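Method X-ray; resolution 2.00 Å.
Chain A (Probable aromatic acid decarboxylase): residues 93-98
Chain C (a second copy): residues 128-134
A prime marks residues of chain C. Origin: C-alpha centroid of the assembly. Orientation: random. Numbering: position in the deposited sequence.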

# COMPACT_ATOMS: atom_id res chain seq x y z
N GLY A 93 -12.62 -17.86 5.15
CA GLY A 93 -13.21 -17.58 6.46
C GLY A 93 -12.16 -17.28 7.51
O GLY A 93 -12.30 -16.34 8.30
N ILE A 94 -11.10 -18.08 7.54
CA ILE A 94 -10.00 -17.87 8.49
C ILE A 94 -9.31 -16.53 8.22
O ILE A 94 -9.05 -15.75 9.14
CB ILE A 94 -9.00 -19.07 8.45
CG1 ILE A 94 -9.65 -20.35 8.99
CG2 ILE A 94 -7.74 -18.78 9.25
CD1 ILE A 94 -8.85 -21.64 8.69
N ARG A 95 -9.03 -16.25 6.95
CA ARG A 95 -8.33 -15.01 6.59
C ARG A 95 -9.15 -13.79 7.01
O ARG A 95 -8.60 -12.83 7.56
CB ARG A 95 -8.03 -14.98 5.08
CG ARG A 95 -7.18 -13.78 4.61
CD ARG A 95 -7.97 -12.49 4.36
NE ARG A 95 -7.08 -11.34 4.12
CZ ARG A 95 -6.53 -10.57 5.06
NH1 ARG A 95 -6.76 -10.81 6.36
NH2 ARG A 95 -5.75 -9.56 4.72
N ALA A 96 -10.45 -13.84 6.76
CA ALA A 96 -11.36 -12.75 7.10
C ALA A 96 -11.60 -12.64 8.61
O ALA A 96 -11.92 -11.55 9.12
CB ALA A 96 -12.69 -12.94 6.36
N GLY A 97 -11.42 -13.77 9.30
CA GLY A 97 -11.73 -13.88 10.73
C GLY A 97 -13.21 -14.14 11.00
O GLY A 97 -13.67 -13.98 12.12
N TYR A 98 -13.94 -14.55 9.97
CA TYR A 98 -15.36 -14.80 10.10
C TYR A 98 -15.59 -16.20 10.69
O TYR A 98 -15.89 -17.15 9.98
CB TYR A 98 -16.06 -14.65 8.74
CG TYR A 98 -17.56 -14.64 8.87
CD1 TYR A 98 -18.19 -13.65 9.62
CD2 TYR A 98 -18.36 -15.61 8.27
CE1 TYR A 98 -19.56 -13.62 9.76
CE2 TYR A 98 -19.75 -15.60 8.40
CZ TYR A 98 -20.33 -14.59 9.15
OH TYR A 98 -21.69 -14.52 9.32
N THR C 128 -3.58 -10.43 14.75
CA THR C 128 -3.42 -9.56 13.60
C THR C 128 -4.75 -9.37 12.87
O THR C 128 -5.15 -8.25 12.58
CB THR C 128 -2.35 -10.14 12.66
OG1 THR C 128 -1.06 -10.04 13.29
CG2 THR C 128 -2.19 -9.30 11.39
N ILE C 129 -5.44 -10.47 12.59
CA ILE C 129 -6.74 -10.41 11.92
C ILE C 129 -7.72 -9.51 12.68
O ILE C 129 -8.38 -8.68 12.06
CB ILE C 129 -7.34 -11.82 11.74
CG1 ILE C 129 -6.43 -12.67 10.85
CG2 ILE C 129 -8.74 -11.73 11.12
CD1 ILE C 129 -6.77 -14.14 10.87
N HIS C 130 -7.80 -9.68 14.00
CA HIS C 130 -8.73 -8.88 14.81
C HIS C 130 -8.43 -7.39 14.67
O HIS C 130 -9.33 -6.57 14.50
CB HIS C 130 -8.69 -9.30 16.29
CG HIS C 130 -8.93 -10.76 16.53
ND1 HIS C 130 -8.30 -11.46 17.54
CD2 HIS C 130 -9.72 -11.65 15.89
CE1 HIS C 130 -8.70 -12.72 17.51
NE2 HIS C 130 -9.56 -12.86 16.52
N LEU C 131 -7.14 -7.05 14.72
CA LEU C 131 -6.69 -5.66 14.68
C LEU C 131 -6.86 -5.03 13.31
O LEU C 131 -7.22 -3.86 13.21
CB LEU C 131 -5.25 -5.56 15.19
CG LEU C 131 -5.08 -5.86 16.69
CD1 LEU C 131 -3.63 -6.12 17.05
CD2 LEU C 131 -5.64 -4.74 17.56
N GLU C 132 -6.59 -5.82 12.26
CA GLU C 132 -6.89 -5.43 10.88
C GLU C 132 -8.33 -4.97 10.74
O GLU C 132 -8.60 -3.91 10.19
CB GLU C 132 -6.69 -6.61 9.92
CG GLU C 132 -5.27 -6.83 9.45
CD GLU C 132 -5.18 -7.85 8.33
OE1 GLU C 132 -4.42 -7.60 7.37
OE2 GLU C 132 -5.85 -8.91 8.41
N ASN C 133 -9.25 -5.81 11.23
CA ASN C 133 -10.68 -5.58 11.07
C ASN C 133 -11.13 -4.38 11.90
O ASN C 133 -11.94 -3.58 11.45
CB ASN C 133 -11.48 -6.82 11.46
CG ASN C 133 -11.24 -8.03 10.53
OD1 ASN C 133 -11.41 -9.18 10.94
ND2 ASN C 133 -10.88 -7.77 9.28
N MSE C 134 -10.57 -4.27 13.11
CA MSE C 134 -10.87 -3.16 13.99
C MSE C 134 -10.35 -1.86 13.39
O MSE C 134 -11.06 -0.86 13.40
CB MSE C 134 -10.27 -3.39 15.38
CG MSE C 134 -11.01 -4.46 16.17
SE MSE C 134 -10.02 -5.10 17.74
CE MSE C 134 -10.15 -3.60 18.86

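The stretch from chain A is the last turn of a helix and the residues that leave it, whereas the chain C stretch is helical throughout. Gly97 ends the helical run with a positive phi of 82°, a conformation that favours glycine, and Tyr98 N donates to Gly93 O at 2.9 Å. The CA atoms of the two stretches come nearest at this turn, where Gly97 CA lies 6.2 Å from Ile129′ CA. A second constraint acts here: a CB on Gly97 would point toward the second helix and sit 2.7 Å from Ile129′ CG2, a clash.

Ile129′ fills the space so left. Its CG2 packs 3.7 Å from Gly97 CA, and its CD1 reaches 3.3 Å from Ile94 O, so a branched aliphatic side chain spreads along the end of the helix. Much of what it meets is backbone, for the CA-to-CB bonds of Ile94, Arg95 and Ala96 all point away.

Arg95 nevertheless returns, because its long side chain carries the guanidinium back to Glu132′, whose CA-to-CB bond points toward the other stretch. Arg95 NH1 donates to Glu132′ OE2 at 2.9 Å, with a nearly straight angle of 169°. The carboxylate oxygen lies at the guanidinium's edge, near its plane, where the N-H groups point, so this salt bridge combines opposite charges with a well-directed hydrogen bond.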